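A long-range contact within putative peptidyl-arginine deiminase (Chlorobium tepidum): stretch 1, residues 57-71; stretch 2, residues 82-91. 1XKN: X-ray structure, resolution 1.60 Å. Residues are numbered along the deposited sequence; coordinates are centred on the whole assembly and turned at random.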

# COMPACT_ATOMS: atom_id res chain seq x y z
N VAL A 57 -0.11 -0.68 18.21
CA VAL A 57 1.03 -0.55 19.11
C VAL A 57 1.08 -1.81 19.98
O VAL A 57 0.06 -2.48 20.17
N LEU A 58 2.26 -2.12 20.50
CA LEU A 58 2.45 -3.31 21.32
C LEU A 58 2.03 -3.15 22.78
O LEU A 58 1.60 -4.11 23.41
N ASP A 59 2.17 -1.94 23.30
CA ASP A 59 1.85 -1.69 24.70
C ASP A 59 1.61 -0.22 24.97
O ASP A 59 1.73 0.62 24.08
N ASP A 60 1.26 0.10 26.22
CA ASP A 60 0.98 1.47 26.61
C ASP A 60 2.20 2.38 26.45
O ASP A 60 2.06 3.55 26.09
N ALA A 61 3.39 1.84 26.71
CA ALA A 61 4.61 2.64 26.58
C ALA A 61 4.77 3.14 25.15
O ALA A 61 5.12 4.30 24.92
N MSE A 62 4.51 2.27 24.18
CA MSE A 62 4.63 2.65 22.78
C MSE A 62 3.62 3.73 22.42
O MSE A 62 3.95 4.68 21.71
N GLU A 63 2.40 3.60 22.91
CA GLU A 63 1.36 4.58 22.64
C GLU A 63 1.80 5.96 23.13
O GLU A 63 1.62 6.96 22.45
N ALA A 64 2.38 5.99 24.33
CA ALA A 64 2.85 7.24 24.92
C ALA A 64 3.92 7.89 24.05
O ALA A 64 3.90 9.10 23.82
N GLN A 65 4.86 7.08 23.57
CA GLN A 65 5.93 7.58 22.71
C GLN A 65 5.34 8.19 21.46
O GLN A 65 5.76 9.26 21.02
N ALA A 66 4.36 7.51 20.88
CA ALA A 66 3.72 8.00 19.66
C ALA A 66 3.00 9.30 19.94
O ALA A 66 3.12 10.26 19.18
N ARG A 67 2.25 9.35 21.04
CA ARG A 67 1.52 10.57 21.38
C ARG A 67 2.46 11.75 21.58
O ARG A 67 2.12 12.88 21.23
N GLU A 68 3.64 11.50 22.14
CA GLU A 68 4.59 12.59 22.36
C GLU A 68 5.07 13.16 21.03
O GLU A 68 5.08 14.38 20.84
N LEU A 69 5.46 12.28 20.11
CA LEU A 69 5.93 12.71 18.80
C LEU A 69 4.82 13.42 18.04
O LEU A 69 5.06 14.39 17.32
N LEU A 70 3.59 12.94 18.20
CA LEU A 70 2.45 13.56 17.53
C LEU A 70 2.19 14.95 18.09
O LEU A 70 1.69 15.82 17.38
N LYS A 71 2.53 15.15 19.36
CA LYS A 71 2.32 16.44 20.00
C LYS A 71 3.23 17.50 19.38
O LYS A 71 2.93 18.70 19.42
N ARG A 82 -8.95 12.00 16.37
CA ARG A 82 -8.98 11.18 15.17
C ARG A 82 -7.94 10.06 15.17
O ARG A 82 -8.03 9.14 14.37
N ILE A 83 -6.96 10.15 16.06
CA ILE A 83 -5.93 9.12 16.13
C ILE A 83 -6.26 8.14 17.25
O ILE A 83 -6.18 8.46 18.43
N VAL A 84 -6.66 6.93 16.84
CA VAL A 84 -7.05 5.88 17.77
C VAL A 84 -6.01 4.76 17.82
O VAL A 84 -5.64 4.19 16.79
N PHE A 85 -5.55 4.44 19.03
CA PHE A 85 -4.55 3.38 19.22
C PHE A 85 -5.18 2.04 19.56
O PHE A 85 -6.19 1.97 20.27
N HIS A 86 -4.58 0.98 19.04
CA HIS A 86 -5.06 -0.37 19.29
C HIS A 86 -3.90 -1.22 19.76
O HIS A 86 -2.82 -1.20 19.16
N ARG A 87 -4.11 -1.97 20.84
CA ARG A 87 -3.08 -2.85 21.35
C ARG A 87 -3.14 -4.10 20.49
O ARG A 87 -3.88 -5.04 20.78
N ILE A 88 -2.37 -4.08 19.40
CA ILE A 88 -2.30 -5.19 18.46
C ILE A 88 -0.83 -5.41 18.13
O ILE A 88 -0.18 -4.55 17.53
N PRO A 89 -0.28 -6.56 18.54
CA PRO A 89 1.13 -6.87 18.27
C PRO A 89 1.49 -6.95 16.80
O PRO A 89 0.70 -7.43 15.98
N THR A 90 2.68 -6.48 16.47
CA THR A 90 3.18 -6.52 15.11
C THR A 90 4.67 -6.84 15.16
O THR A 90 5.32 -6.60 16.18
N ASN A 91 5.18 -7.39 14.07
CA ASN A 91 6.60 -7.71 13.99
C ASN A 91 7.30 -6.61 13.21
O ASN A 91 8.40 -6.20 13.56

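The helix of residues 60-71 lies over the strand of residues 83-87, running nearly antiparallel to it (158°), and the two stretches bury 649 Å² between them. Just before the helix, Val 57 forms a parallel bridge with Arg 87: Val 57 N donates to His 86 O (2.9 Å), and Ile 88 N returns a weak bond to Val 57 O (3.0 Å). The Val 57 side chain (m) places CG1 3.8 Å from Phe 85 CD2, at the edge of the ring.

Leu 58 (m, t) starts away from the second stretch, yet its end comes back, with CD2 3.8 Å from Pro 89 CB and also close to the backbone of Thr 90, whose amide N is left without a partner. Asp 59 (p) turns to its own helix, where OD1 caps Met 62 N (2.9 Å). Asp 60 (m) points sideways, but its carboxylate reaches the Arg 87 side chain (t, t, m), extended to CD and then bent at chi3: OD1 accepts from NH2 of Arg 87 (2.9 Å) in a salt bridge at the guanidinium edge. Water 1 donates to Asp 60 OD1 (2.8 Å) and accepts from Arg 87 NE (2.9 Å).

Phe 85 (m, chi2 83°) is the centre of the packing, with 138 Å² covered. Glu 63 (t, t) lays CG over one face of the Phe 85 ring, 3.6 Å from its centroid, a CH-pi contact; its OE2 continues to Arg 67 NE (2.9 Å) in a salt bridge. Ala 66 points toward the strand, CB 3.6 Å from Phe 85 CE2. Arg 67 (m, t, t) sets its guanidinium with Phe 85 CD1 over one face, NH2 3.5 Å from that atom, while water 2, through a weak bond from NH1, and water 3, bound by NH2, both donate to Ile 83 O. Leu 70 (m, t) places CD1 3.6 Å from Ile 83 CD1 and 4.1 Å from Phe 85 CZ.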

# COMPACT_ATOMS: atom_id res chain seq x y z
CB VAL A 57 0.91 0.69 20.01
CG1 VAL A 57 1.05 1.96 19.17
CG2 VAL A 57 -0.42 0.69 20.75
CB LEU A 58 3.92 -3.73 21.29
CG LEU A 58 4.51 -4.18 19.96
CD1 LEU A 58 6.02 -4.34 20.09
CD2 LEU A 58 3.87 -5.47 19.53
CB ASP A 59 3.00 -2.21 25.57
CG ASP A 59 4.36 -1.82 25.02
OD1 ASP A 59 4.60 -0.61 24.81
OD2 ASP A 59 5.20 -2.72 24.79
CB ASP A 60 0.50 1.50 28.07
CG ASP A 60 -0.89 0.93 28.23
OD1 ASP A 60 -1.40 0.31 27.28
OD2 ASP A 60 -1.48 1.09 29.32
CB ALA A 61 5.83 1.81 26.99
CB MSE A 62 4.44 1.43 21.87
CG MSE A 62 4.77 1.70 20.41
SE MSE A 62 4.88 0.06 19.38
CE MSE A 62 6.38 -0.75 20.27
CB GLU A 63 0.04 4.21 23.31
CG GLU A 63 -1.11 5.14 22.95
CD GLU A 63 -2.40 4.81 23.67
OE1 GLU A 63 -2.67 3.61 23.88
OE2 GLU A 63 -3.15 5.75 24.01
CB ALA A 64 3.38 7.00 26.32
CB GLN A 65 6.89 6.46 22.32
CG GLN A 65 7.61 5.80 23.48
CD GLN A 65 8.53 4.69 23.02
OE1 GLN A 65 8.09 3.74 22.37
NE2 GLN A 65 9.81 4.80 23.36
CB ALA A 66 2.75 6.96 19.13
CB ARG A 67 0.67 10.35 22.64
CG ARG A 67 -0.57 9.50 22.41
CD ARG A 67 -1.39 9.35 23.68
NE ARG A 67 -2.58 8.53 23.48
CZ ARG A 67 -3.67 8.93 22.83
NH1 ARG A 67 -3.72 10.16 22.32
NH2 ARG A 67 -4.70 8.11 22.69
CB GLU A 68 5.79 12.10 23.18
CG GLU A 68 6.85 13.17 23.41
CD GLU A 68 6.33 14.35 24.21
OE1 GLU A 68 7.03 15.38 24.25
OE2 GLU A 68 5.23 14.25 24.80
CB LEU A 69 6.44 11.51 18.00
CG LEU A 69 7.79 10.94 18.47
CD1 LEU A 69 7.96 9.52 17.98
CD2 LEU A 69 8.92 11.83 17.98
CB LEU A 70 1.21 12.68 17.68
CG LEU A 70 1.18 11.46 16.76
CD1 LEU A 70 0.05 10.52 17.17
CD2 LEU A 70 1.00 11.91 15.32
CB LYS A 71 2.57 16.33 21.50
CG LYS A 71 2.17 17.57 22.29
CD LYS A 71 2.34 17.34 23.79
CE LYS A 71 1.96 18.58 24.58
NZ LYS A 71 0.54 18.97 24.33
CB ARG A 82 -8.80 12.05 13.94
CG ARG A 82 -9.86 13.14 13.79
CD ARG A 82 -9.58 14.00 12.58
NE ARG A 82 -10.54 15.08 12.44
CZ ARG A 82 -10.51 15.98 11.45
NH1 ARG A 82 -9.56 15.92 10.53
NH2 ARG A 82 -11.43 16.94 11.40
CB ILE A 83 -4.54 9.74 16.33
CG1 ILE A 83 -4.23 10.66 15.15
CG2 ILE A 83 -3.49 8.65 16.46
CD1 ILE A 83 -2.88 11.35 15.21
CB VAL A 84 -8.40 5.26 17.35
CG1 VAL A 84 -8.85 4.24 18.38
CG2 VAL A 84 -9.45 6.36 17.20
CB PHE A 85 -3.56 3.77 20.32
CG PHE A 85 -2.70 4.94 19.97
CD1 PHE A 85 -3.17 6.24 20.14
CD2 PHE A 85 -1.45 4.75 19.41
CE1 PHE A 85 -2.40 7.33 19.75
CE2 PHE A 85 -0.67 5.84 19.01
CZ PHE A 85 -1.15 7.13 19.18
CB HIS A 86 -5.66 -0.98 18.03
CG HIS A 86 -6.80 -0.20 17.47
ND1 HIS A 86 -6.62 0.94 16.72
CD2 HIS A 86 -8.14 -0.38 17.58
CE1 HIS A 86 -7.81 1.44 16.40
NE2 HIS A 86 -8.74 0.66 16.91
CB ARG A 87 -3.34 -3.20 22.82
CG ARG A 87 -2.25 -4.09 23.41
CD ARG A 87 -2.53 -4.47 24.86
NE ARG A 87 -2.29 -3.35 25.78
CZ ARG A 87 -2.27 -3.48 27.10
NH1 ARG A 87 -2.46 -4.66 27.66
NH2 ARG A 87 -2.04 -2.42 27.86
CB ILE A 88 -3.09 -4.86 17.17
CG1 ILE A 88 -4.58 -4.74 17.48
CG2 ILE A 88 -2.86 -5.95 16.13
CD1 ILE A 88 -5.46 -4.54 16.26
CB PRO A 89 1.34 -8.19 19.00
CG PRO A 89 0.01 -8.85 18.89
CD PRO A 89 -0.94 -7.70 19.19
CB THR A 90 3.01 -5.15 14.39
OG1 THR A 90 3.89 -4.18 14.98
CG2 THR A 90 1.57 -4.66 14.50
CB ASN A 91 6.82 -9.06 13.30
CG ASN A 91 6.20 -10.21 14.06
OD1 ASN A 91 5.19 -10.77 13.64
ND2 ASN A 91 6.79 -10.57 15.20
O HOH W 1 -1.39 -0.75 24.73
O HOH W 2 -4.81 10.49 19.84
O HOH W 3 -7.30 8.18 21.03